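Local coordinates for protein SSD1 (Saccharomyces cerevisiae S288C, PDB 7AM1) that binds mRNA untranslated regions and represses translation as a non-enzymatic member of the RNase II family, a pseudonuclease, at residues N322-N327 and S418-P423; N327-Q332 and P340-L345; Q336-S341 and L430-N435; T661-M664 and A668-V671. One frame throughout, in Å; residues are numbered along the deposited sequence.

In the fold
Interactions 1 and 3 fasten the irregular chain between helix 311-321 and helix 349-354 to the RNB domain, and interaction 2 folds that chain on itself. In chain order it leaves helix 311-321 through interaction 1, closes up in interaction 2, and meets the start of helix 432-438 in interaction 3; the segments of interactions 1 and 3 alternate along the sequence. Interactions 2 and 3 share Pro340 and Ser341, and their centres lie about 5 Å apart, whereas interaction 1 is about 17 Å from interaction 2, centre to centre. Interaction 4 comes last, about 19 Å from interaction 3 between centres, yet Met664 packs on Asn435 and His670 on Leu430. The loop thus rests on RNB elements that continue to helix 668-681.

Interaction 1 (N322-N327 and S418-P423); sequences NNFLSN and SAVFMP
The ring of Phe324 lies flat over the CG2 methyl of Val420, a CH-pi contact with that carbon 3.4 Å from the centroid of the Phe324 ring and 9° off its normal. The near-central placement also shows in the separate atoms: all six ring carbons of Phe324 sit within 3.9 Å of Val420 CG2, with CZ and CE1 nearest. Val420 presents this branch because its CG1 is anti to the backbone N (chi1 -175°), which turns CG1 to the carbonyl side and leaves CG2 to face the incoming ring. The carbonyl O of Ser418 sits obliquely to the ring, 3.5 Å from Phe324 CE1. The side chains of Phe324 and Val420 approach from opposite directions across a buried interface. Backbone geometry explains where the ring starts from: Asn323, with positive phi, is the C-prime residue of a Schellman motif ending helix 311-321, and Phe324 N reaches back to Leu319 O. The chain therefore turns sharply off the helix just before the aromatic residue, whose side chain also touches Leu319. A serine in place of Phe324 would probably leave the Val420 methyl without its aromatic cover and open a gap beneath the turn. On the other segment, Val420 pairs through its backbone with Val427, and Ser418 packs on Ala706 of helix 689-725.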
loop_
_atom_site.group_PDB
_atom_site.type_symbol
_atom_site.label_atom_id
_atom_site.label_comp_id
_atom_site.label_asym_id
_atom_site.label_seq_id
_atom_site.Cartn_x
_atom_site.Cartn_y
_atom_site.Cartn_z
ATOM N N ASN A 322 -1.815 -13.561 -0.287
ATOM C CA ASN A 322 -0.670 -12.856 -0.834
ATOM C C ASN A 322 0.547 -13.760 -1.011
ATOM O O ASN A 322 1.676 -13.264 -1.057
ATOM C CB ASN A 322 -0.362 -11.649 0.045
ATOM C CG ASN A 322 -1.432 -10.581 -0.071
ATOM O OD1 ASN A 322 -1.515 -9.886 -1.083
ATOM N ND2 ASN A 322 -2.270 -10.464 0.949
ATOM N N ASN A 323 0.340 -15.078 -1.090
ATOM C CA ASN A 323 1.345 -16.018 -1.597
ATOM C C ASN A 323 2.499 -16.242 -0.629
ATOM O O ASN A 323 3.601 -16.612 -1.045
ATOM C CB ASN A 323 1.876 -15.560 -2.956
ATOM C CG ASN A 323 0.774 -15.394 -3.975
ATOM O OD1 ASN A 323 0.200 -16.380 -4.429
ATOM N ND2 ASN A 323 0.420 -14.150 -4.284
ATOM N N PHE A 324 2.262 -16.043 0.662
ATOM C CA PHE A 324 3.255 -16.327 1.695
ATOM C C PHE A 324 2.832 -17.608 2.410
ATOM O O PHE A 324 1.913 -17.597 3.233
ATOM C CB PHE A 324 3.388 -15.151 2.660
ATOM C CG PHE A 324 3.915 -13.899 2.014
ATOM C CD1 PHE A 324 5.270 -13.745 1.778
ATOM C CD2 PHE A 324 3.057 -12.881 1.639
ATOM C CE1 PHE A 324 5.762 -12.597 1.178
ATOM C CE2 PHE A 324 3.540 -11.734 1.037
ATOM C CZ PHE A 324 4.897 -11.595 0.803
ATOM N N LEU A 325 3.495 -18.717 2.075
ATOM C CA LEU A 325 3.288 -19.962 2.804
ATOM C C LEU A 325 4.156 -20.031 4.053
ATOM O O LEU A 325 3.775 -20.677 5.034
ATOM C CB LEU A 325 3.581 -21.160 1.901
ATOM C CG LEU A 325 2.659 -21.338 0.697
ATOM C CD1 LEU A 325 3.079 -22.562 -0.093
ATOM C CD2 LEU A 325 1.208 -21.452 1.135
ATOM N N SER A 326 5.328 -19.391 4.021
ATOM C CA SER A 326 6.179 -19.235 5.198
ATOM C C SER A 326 6.649 -20.580 5.744
ATOM O O SER A 326 6.923 -20.718 6.938
ATOM C CB SER A 326 5.452 -18.438 6.284
ATOM O OG SER A 326 5.039 -17.177 5.784
ATOM N N ASN A 327 6.785 -21.571 4.866
ATOM C CA ASN A 327 7.175 -22.917 5.259
ATOM C C ASN A 327 8.591 -23.276 4.823
ATOM O O ASN A 327 9.022 -24.415 5.026
ATOM C CB ASN A 327 6.178 -23.928 4.684
ATOM C CG ASN A 327 6.185 -23.949 3.167
ATOM O OD1 ASN A 327 6.676 -23.020 2.524
ATOM N ND2 ASN A 327 5.638 -25.011 2.586
ATOM N N SER A 418 10.383 -11.436 0.296
ATOM C CA SER A 418 10.179 -10.276 1.147
ATOM C C SER A 418 9.641 -10.701 2.502
ATOM O O SER A 418 8.794 -11.594 2.602
ATOM C CB SER A 418 9.219 -9.268 0.501
ATOM O OG SER A 418 8.910 -8.225 1.405
ATOM N N ALA A 419 10.128 -10.037 3.543
ATOM C CA ALA A 419 9.492 -10.149 4.839
ATOM C C ALA A 419 8.144 -9.440 4.798
ATOM O O ALA A 419 7.884 -8.595 3.935
ATOM C CB ALA A 419 10.380 -9.554 5.927
ATOM N N VAL A 420 7.275 -9.802 5.734
ATOM C CA VAL A 420 5.946 -9.216 5.834
ATOM C C VAL A 420 5.787 -8.638 7.231
ATOM O O VAL A 420 6.064 -9.321 8.224
ATOM C CB VAL A 420 4.841 -10.247 5.548
ATOM C CG1 VAL A 420 3.483 -9.565 5.546
ATOM C CG2 VAL A 420 5.098 -10.955 4.227
ATOM N N PHE A 421 5.345 -7.386 7.307
ATOM C CA PHE A 421 5.135 -6.706 8.579
ATOM C C PHE A 421 3.668 -6.321 8.701
ATOM O O PHE A 421 3.152 -5.533 7.901
ATOM C CB PHE A 421 6.046 -5.486 8.695
ATOM C CG PHE A 421 7.500 -5.822 8.566
ATOM C CD1 PHE A 421 8.240 -6.191 9.676
ATOM C CD2 PHE A 421 8.119 -5.806 7.329
ATOM C CE1 PHE A 421 9.574 -6.510 9.558
ATOM C CE2 PHE A 421 9.461 -6.124 7.207
ATOM C CZ PHE A 421 10.184 -6.483 8.321
ATOM N N MET A 422 2.999 -6.899 9.692
ATOM C CA MET A 422 1.620 -6.606 10.026
ATOM C C MET A 422 1.543 -6.190 11.487
ATOM O O MET A 422 2.394 -6.586 12.288
ATOM C CB MET A 422 0.735 -7.831 9.785
ATOM C CG MET A 422 0.716 -8.263 8.332
ATOM S SD MET A 422 0.025 -9.901 8.067
ATOM C CE MET A 422 1.231 -10.936 8.890
ATOM N N PRO A 423 0.549 -5.386 11.870
ATOM C CA PRO A 423 0.441 -5.026 13.293
ATOM C C PRO A 423 0.368 -6.247 14.192
ATOM O O PRO A 423 0.934 -6.245 15.293
ATOM C CB PRO A 423 -0.852 -4.197 13.349
ATOM C CG PRO A 423 -1.061 -3.706 11.938
ATOM C CD PRO A 423 -0.523 -4.783 11.054
#

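Interaction 2 (N327-Q332 and P340-L345); sequences NEYLDQ and PSFQPL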
loop_
_atom_site.group_PDB
_atom_site.type_symbol
_atom_site.label_atom_id
_atom_site.label_comp_id
_atom_site.label_asym_id
_atom_site.label_seq_id
_atom_site.Cartn_x
_atom_site.Cartn_y
_atom_site.Cartn_z
ATOM N N ASN A 327 6.785 -21.571 4.866
ATOM C CA ASN A 327 7.175 -22.917 5.259
ATOM C C ASN A 327 8.591 -23.276 4.823
ATOM O O ASN A 327 9.022 -24.415 5.026
ATOM C CB ASN A 327 6.178 -23.928 4.684
ATOM C CG ASN A 327 6.185 -23.949 3.167
ATOM O OD1 ASN A 327 6.676 -23.020 2.524
ATOM N ND2 ASN A 327 5.638 -25.011 2.586
ATOM N N GLU A 328 9.333 -22.327 4.250
ATOM C CA GLU A 328 10.612 -22.660 3.640
ATOM C C GLU A 328 11.650 -23.131 4.652
ATOM O O GLU A 328 12.629 -23.771 4.255
ATOM C CB GLU A 328 11.157 -21.451 2.877
ATOM C CG GLU A 328 10.290 -20.981 1.714
ATOM C CD GLU A 328 9.166 -20.045 2.133
ATOM O OE1 GLU A 328 8.937 -19.867 3.350
ATOM O OE2 GLU A 328 8.519 -19.472 1.233
ATOM N N TYR A 329 11.459 -22.847 5.944
ATOM C CA TYR A 329 12.459 -23.152 6.958
ATOM C C TYR A 329 12.008 -24.173 7.992
ATOM O O TYR A 329 12.818 -24.563 8.841
ATOM C CB TYR A 329 12.871 -21.870 7.703
ATOM C CG TYR A 329 13.374 -20.758 6.808
ATOM C CD1 TYR A 329 14.320 -21.005 5.824
ATOM C CD2 TYR A 329 12.892 -19.460 6.946
ATOM C CE1 TYR A 329 14.777 -19.992 5.005
ATOM C CE2 TYR A 329 13.343 -18.440 6.133
ATOM C CZ TYR A 329 14.285 -18.711 5.163
ATOM O OH TYR A 329 14.743 -17.702 4.347
ATOM N N LEU A 330 10.752 -24.611 7.955
ATOM C CA LEU A 330 10.235 -25.509 8.978
ATOM C C LEU A 330 10.850 -26.899 8.853
ATOM O O LEU A 330 11.210 -27.353 7.764
ATOM C CB LEU A 330 8.712 -25.596 8.878
ATOM C CG LEU A 330 7.982 -24.250 8.928
ATOM C CD1 LEU A 330 6.479 -24.445 8.801
ATOM C CD2 LEU A 330 8.316 -23.488 10.203
ATOM N N ASP A 331 10.980 -27.571 9.997
ATOM C CA ASP A 331 11.546 -28.913 10.055
ATOM C C ASP A 331 10.441 -29.951 9.899
ATOM O O ASP A 331 9.401 -29.865 10.560
ATOM C CB ASP A 331 12.289 -29.129 11.375
ATOM N N GLN A 332 10.670 -30.929 9.019
ATOM C CA GLN A 332 9.704 -32.008 8.838
ATOM C C GLN A 332 9.436 -32.731 10.155
ATOM O O GLN A 332 8.281 -32.987 10.513
ATOM C CB GLN A 332 10.210 -32.987 7.779
ATOM N N PRO A 340 17.443 -26.528 12.503
ATOM C CA PRO A 340 18.669 -25.928 13.060
ATOM C C PRO A 340 19.810 -25.797 12.065
ATOM O O PRO A 340 20.683 -24.944 12.265
ATOM C CB PRO A 340 19.038 -26.885 14.205
ATOM C CG PRO A 340 17.755 -27.536 14.585
ATOM C CD PRO A 340 16.972 -27.670 13.309
ATOM N N SER A 341 19.839 -26.610 11.004
ATOM C CA SER A 341 20.934 -26.539 10.043
ATOM C C SER A 341 21.041 -25.170 9.385
ATOM O O SER A 341 22.121 -24.810 8.901
ATOM C CB SER A 341 20.761 -27.614 8.967
ATOM O OG SER A 341 19.512 -27.491 8.310
ATOM N N PHE A 342 19.953 -24.406 9.343
ATOM C CA PHE A 342 19.975 -23.070 8.753
ATOM C C PHE A 342 20.709 -22.115 9.688
ATOM O O PHE A 342 20.182 -21.732 10.737
ATOM C CB PHE A 342 18.553 -22.602 8.471
ATOM C CG PHE A 342 17.871 -23.379 7.380
ATOM C CD1 PHE A 342 18.517 -23.609 6.176
ATOM C CD2 PHE A 342 16.599 -23.892 7.557
ATOM C CE1 PHE A 342 17.905 -24.323 5.168
ATOM C CE2 PHE A 342 15.982 -24.609 6.551
ATOM C CZ PHE A 342 16.637 -24.824 5.355
ATOM N N GLN A 343 21.924 -21.733 9.304
ATOM C CA GLN A 343 22.786 -20.895 10.121
ATOM C C GLN A 343 23.607 -20.004 9.216
ATOM O O GLN A 343 23.957 -20.406 8.095
ATOM C CB GLN A 343 23.720 -21.741 11.003
ATOM C CG GLN A 343 23.023 -22.537 12.093
ATOM C CD GLN A 343 22.368 -21.653 13.139
ATOM O OE1 GLN A 343 22.681 -20.466 13.254
ATOM N NE2 GLN A 343 21.464 -22.232 13.922
ATOM N N PRO A 344 23.948 -18.791 9.651
ATOM C CA PRO A 344 24.840 -17.950 8.854
ATOM C C PRO A 344 26.247 -18.525 8.832
ATOM O O PRO A 344 26.726 -19.077 9.825
ATOM C CB PRO A 344 24.797 -16.592 9.564
ATOM C CG PRO A 344 24.382 -16.906 10.960
ATOM C CD PRO A 344 23.489 -18.108 10.881
ATOM N N LEU A 345 26.902 -18.400 7.686
ATOM C CA LEU A 345 28.271 -18.886 7.554
ATOM C C LEU A 345 29.230 -17.854 8.136
ATOM O O LEU A 345 29.110 -16.665 7.825
ATOM C CB LEU A 345 28.604 -19.149 6.089
ATOM C CG LEU A 345 27.789 -20.257 5.419
ATOM C CD1 LEU A 345 28.197 -20.423 3.966
ATOM C CD2 LEU A 345 27.955 -21.566 6.176
#
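Tyr329 directs the CD1 edge of its ring at one face of Phe342, an edge-to-face pair with the Tyr329 and Phe342 ring centroids 5.6 Å apart and the ring planes at 69°. The contact is not centred: Tyr329 CD1 stands 4.0 Å above the Phe342 plane, shifted toward the rim, so the edge meets the side of the ring that carries CD2 and CE2. Phe342 CE2 also touches the backbone of the partner, 3.8 Å from Tyr329 CA, and the carbonyl O of Tyr329 lies in the Phe342 plane at its edge, 3.9 Å from Phe342 CE2. Phe342 thus receives a ring edge over its face and a carbonyl at its rim. CG of Tyr329 lies beside its own backbone N (chi1 -56°), which leaves CD1 facing Phe342, and the two side chains cross at about a right angle. The next shell fixes the tyrosine at both ends: its hydroxyl is hydrogen-bonded to the carbonyl O of Leu429, while its backbone pairs with Lys339. Arg412 and Arg416 of helix 408-416 pack on the Tyr329 side chain, and Arg412 and Val409 on that of Phe342. Those arginines also hold the preceding residue, since Arg416 forms a salt bridge with Glu328 and Arg412 a hydrogen bond to the Glu328 carbonyl. With the Tyr329 and Phe342 CA atoms only 7.7 Å apart and the chain between them free of helix and strand, the geometry is consistent with an omega loop, pinched shut by a T-shaped aromatic pair and laid on the RNB domain.

Interaction 3 (Q336-S341 and L430-N435); sequences QKEKPS and LPQSFN
Glu338, in an irregular part of the chain, passes the start of helix 432-438 with its CA 7.4 Å from that of Pro431, the residue at the N-cap position. Its side chain leaves with CG anti to the carbonyl carbon and then runs extended (chi2 -178°), which delivers the carboxylate to the first turn. There OE1 of Glu338 accepts from Gln432 N, 2.9 Å away, through its syn lone pair and with an N-H...O angle of 150°. Water extends the grip to both sides along the backbone. One water donates to Glu338 OE1 and accepts from Ser433 N, 2.8 Å away; a second donates to Glu338 OE2 and also to the carbonyl O of Leu430, each at 2.6 Å. A proline at the N-cap position has no side-chain acceptor to offer, and here a carboxylate from far along the sequence meets the opening turn of this RNB-domain helix instead, the Gln432 amide directly and that of Ser433 through water. The positive end of the helix dipole probably steadies the negative charge. OE1 of Glu338 also lies against the proline, 3.7 Å from Pro431 CB, and Pro431 packs in turn on Tyr329. The helix itself begins with Phe434 N bonded to the Pro431 carbonyl O. Ser433 turns its hydroxyl to the carbonyl of Phe342, giving the loop a second direct hydrogen bond to this helix end.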
loop_
_atom_site.group_PDB
_atom_site.type_symbol
_atom_site.label_atom_id
_atom_site.label_comp_id
_atom_site.label_asym_id
_atom_site.label_seq_id
_atom_site.Cartn_x
_atom_site.Cartn_y
_atom_site.Cartn_z
ATOM N N GLN A 336 6.786 -26.930 14.601
ATOM C CA GLN A 336 6.781 -25.710 15.400
ATOM C C GLN A 336 8.105 -24.961 15.302
ATOM O O GLN A 336 8.128 -23.732 15.430
ATOM C CB GLN A 336 6.470 -26.043 16.861
ATOM N N LYS A 337 9.204 -25.673 15.071
ATOM C CA LYS A 337 10.534 -25.085 15.045
ATOM C C LYS A 337 11.069 -25.020 13.619
ATOM O O LYS A 337 10.514 -25.607 12.687
ATOM C CB LYS A 337 11.494 -25.893 15.929
ATOM N N GLU A 338 12.168 -24.284 13.466
ATOM C CA GLU A 338 12.896 -24.191 12.210
ATOM C C GLU A 338 14.068 -25.166 12.217
ATOM O O GLU A 338 14.584 -25.535 13.275
ATOM C CB GLU A 338 13.407 -22.767 11.976
ATOM C CG GLU A 338 12.329 -21.758 11.604
ATOM C CD GLU A 338 12.892 -20.367 11.344
ATOM O OE1 GLU A 338 14.110 -20.170 11.530
ATOM O OE2 GLU A 338 12.118 -19.468 10.956
ATOM N N LYS A 339 14.486 -25.575 11.028
ATOM C CA LYS A 339 15.558 -26.559 10.903
ATOM C C LYS A 339 16.861 -25.974 11.433
ATOM O O LYS A 339 17.363 -24.995 10.866
ATOM C CB LYS A 339 15.714 -26.978 9.444
ATOM C CG LYS A 339 16.647 -28.159 9.239
ATOM N N PRO A 340 17.443 -26.528 12.503
ATOM C CA PRO A 340 18.669 -25.928 13.060
ATOM C C PRO A 340 19.810 -25.797 12.065
ATOM O O PRO A 340 20.683 -24.944 12.265
ATOM C CB PRO A 340 19.038 -26.885 14.205
ATOM C CG PRO A 340 17.755 -27.536 14.585
ATOM C CD PRO A 340 16.972 -27.670 13.309
ATOM N N SER A 341 19.839 -26.610 11.004
ATOM C CA SER A 341 20.934 -26.539 10.043
ATOM C C SER A 341 21.041 -25.170 9.385
ATOM O O SER A 341 22.121 -24.810 8.901
ATOM C CB SER A 341 20.761 -27.614 8.967
ATOM O OG SER A 341 19.512 -27.491 8.310
ATOM N N LEU A 430 14.537 -14.216 6.460
ATOM C CA LEU A 430 15.571 -15.201 6.726
ATOM C C LEU A 430 15.180 -16.094 7.891
ATOM O O LEU A 430 14.211 -15.826 8.606
ATOM C CB LEU A 430 16.890 -14.489 7.031
ATOM C CG LEU A 430 17.402 -13.567 5.922
ATOM C CD1 LEU A 430 18.527 -12.680 6.433
ATOM C CD2 LEU A 430 17.861 -14.385 4.728
ATOM N N PRO A 431 15.917 -17.183 8.110
ATOM C CA PRO A 431 15.687 -17.989 9.313
ATOM C C PRO A 431 15.900 -17.160 10.567
ATOM O O PRO A 431 16.716 -16.234 10.596
ATOM C CB PRO A 431 16.723 -19.114 9.199
ATOM C CG PRO A 431 17.061 -19.182 7.745
ATOM C CD PRO A 431 16.957 -17.767 7.244
ATOM N N GLN A 432 15.154 -17.510 11.619
ATOM C CA GLN A 432 15.282 -16.807 12.889
ATOM C C GLN A 432 16.733 -16.746 13.340
ATOM O O GLN A 432 17.177 -15.738 13.902
ATOM C CB GLN A 432 14.433 -17.495 13.959
ATOM C CG GLN A 432 13.177 -16.738 14.334
ATOM C CD GLN A 432 13.480 -15.390 14.952
ATOM O OE1 GLN A 432 14.571 -15.167 15.474
ATOM N NE2 GLN A 432 12.517 -14.480 14.890
ATOM N N SER A 433 17.494 -17.814 13.082
ATOM C CA SER A 433 18.890 -17.856 13.499
ATOM C C SER A 433 19.703 -16.736 12.865
ATOM O O SER A 433 20.662 -16.247 13.474
ATOM C CB SER A 433 19.495 -19.215 13.144
ATOM O OG SER A 433 19.435 -19.448 11.747
ATOM N N PHE A 434 19.346 -16.317 11.649
ATOM C CA PHE A 434 20.050 -15.211 11.010
ATOM C C PHE A 434 19.716 -13.888 11.687
ATOM O O PHE A 434 20.609 -13.081 11.973
ATOM C CB PHE A 434 19.704 -15.151 9.523
ATOM C CG PHE A 434 20.468 -16.129 8.681
ATOM C CD1 PHE A 434 20.292 -17.494 8.846
ATOM C CD2 PHE A 434 21.351 -15.684 7.715
ATOM C CE1 PHE A 434 20.991 -18.395 8.070
ATOM C CE2 PHE A 434 22.052 -16.580 6.934
ATOM C CZ PHE A 434 21.874 -17.938 7.111
ATOM N N ASN A 435 18.428 -13.642 11.938
ATOM C CA ASN A 435 18.021 -12.436 12.649
ATOM C C ASN A 435 18.764 -12.303 13.970
ATOM O O ASN A 435 19.366 -11.263 14.260
ATOM C CB ASN A 435 16.511 -12.464 12.891
ATOM C CG ASN A 435 15.711 -12.214 11.632
ATOM O OD1 ASN A 435 16.212 -12.372 10.522
ATOM N ND2 ASN A 435 14.456 -11.829 11.801
HETATM O O HOH W 1 12.302 -17.076 9.878
HETATM O O HOH W 2 16.412 -20.322 12.564
#

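Interaction 4 (T661-M664 and A668-V671); sequences TAPM and ADHV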
loop_
_atom_site.group_PDB
_atom_site.type_symbol
_atom_site.label_atom_id
_atom_site.label_comp_id
_atom_site.label_asym_id
_atom_site.label_seq_id
_atom_site.Cartn_x
_atom_site.Cartn_y
_atom_site.Cartn_z
ATOM N N THR A 661 19.590 -0.982 1.485
ATOM C CA THR A 661 19.669 -0.685 2.910
ATOM C C THR A 661 18.876 -1.635 3.807
ATOM O O THR A 661 18.850 -1.419 5.024
ATOM C CB THR A 661 19.185 0.756 3.180
ATOM O OG1 THR A 661 17.961 1.003 2.470
ATOM C CG2 THR A 661 20.239 1.791 2.762
ATOM N N ALA A 662 18.233 -2.673 3.269
ATOM C CA ALA A 662 17.379 -3.550 4.077
ATOM C C ALA A 662 17.504 -5.002 3.625
ATOM O O ALA A 662 16.511 -5.655 3.291
ATOM C CB ALA A 662 15.925 -3.077 4.023
ATOM N N PRO A 663 18.721 -5.556 3.651
ATOM C CA PRO A 663 18.898 -6.961 3.241
ATOM C C PRO A 663 18.282 -7.975 4.193
ATOM O O PRO A 663 18.104 -9.134 3.796
ATOM C CB PRO A 663 20.425 -7.112 3.184
ATOM C CG PRO A 663 20.908 -6.144 4.231
ATOM C CD PRO A 663 19.994 -4.948 4.079
ATOM N N MET A 664 17.959 -7.597 5.430
ATOM C CA MET A 664 17.332 -8.541 6.346
ATOM C C MET A 664 15.853 -8.761 6.051
ATOM O O MET A 664 15.270 -9.704 6.595
ATOM C CB MET A 664 17.493 -8.075 7.794
ATOM C CG MET A 664 18.938 -7.948 8.255
ATOM S SD MET A 664 19.822 -9.521 8.238
ATOM C CE MET A 664 19.265 -10.254 9.771
ATOM N N ALA A 668 15.769 -8.499 -2.892
ATOM C CA ALA A 668 16.387 -7.720 -3.959
ATOM C C ALA A 668 17.721 -7.142 -3.499
ATOM O O ALA A 668 18.691 -7.100 -4.266
ATOM C CB ALA A 668 15.449 -6.601 -4.410
ATOM N N ASP A 669 17.787 -6.706 -2.237
ATOM C CA ASP A 669 19.023 -6.159 -1.693
ATOM C C ASP A 669 20.152 -7.179 -1.722
ATOM O O ASP A 669 21.323 -6.802 -1.852
ATOM C CB ASP A 669 18.788 -5.663 -0.264
ATOM C CG ASP A 669 17.819 -4.491 -0.204
ATOM O OD1 ASP A 669 16.732 -4.600 -0.807
ATOM O OD2 ASP A 669 18.130 -3.472 0.452
ATOM N N HIS A 670 19.832 -8.471 -1.590
ATOM C CA HIS A 670 20.866 -9.496 -1.692
ATOM C C HIS A 670 21.530 -9.451 -3.059
ATOM O O HIS A 670 22.760 -9.479 -3.165
ATOM C CB HIS A 670 20.279 -10.884 -1.437
ATOM C CG HIS A 670 19.887 -11.122 -0.013
ATOM N ND1 HIS A 670 20.143 -12.309 0.639
ATOM C CD2 HIS A 670 19.261 -10.325 0.885
ATOM C CE1 HIS A 670 19.690 -12.234 1.877
ATOM N NE2 HIS A 670 19.150 -11.041 2.052
ATOM N N VAL A 671 20.724 -9.391 -4.121
ATOM C CA VAL A 671 21.272 -9.282 -5.469
ATOM C C VAL A 671 22.115 -8.020 -5.591
ATOM O O VAL A 671 23.232 -8.043 -6.119
ATOM C CB VAL A 671 20.137 -9.304 -6.510
ATOM C CG1 VAL A 671 20.709 -9.217 -7.913
ATOM C CG2 VAL A 671 19.277 -10.557 -6.352
#
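Asp669 and His670 both carry CG anti to the carbonyl carbon (chi1 -65° and -71°), and from the first turn of helix 668-681 they reach back to the chain at 661-664. Asp669 OD2 accepts from Ala662 N, 2.9 Å away, nearly straight at 166°, with the donor well above the carboxylate plane. The same oxygen forms a salt bridge with Arg666, so it is gripped twice, and Asp669 CB packs 3.7 Å from Pro663 CA. His670 donates from NE2 to the carbonyl O of Pro663, 2.8 Å away and close to the imidazole plane, while Tyr667 stacks on the ring. A leucine replacing His670 would probably strand the buried Pro663 carbonyl without this donor and deprive Tyr667 of its stacking mate. The run Thr-Ala-Pro-Met-Arg-Arg-Tyr-Ala-Asp, ending at Asp669, belongs to the RNase II family signature, kept in this pseudonuclease. Around the turn, Thr661 packs on Lys553 and Val556 of helix 544-568, Met664 on Asn435 and Leu438 of helix 432-438, and Ala668 and Val671 on helix 689-725.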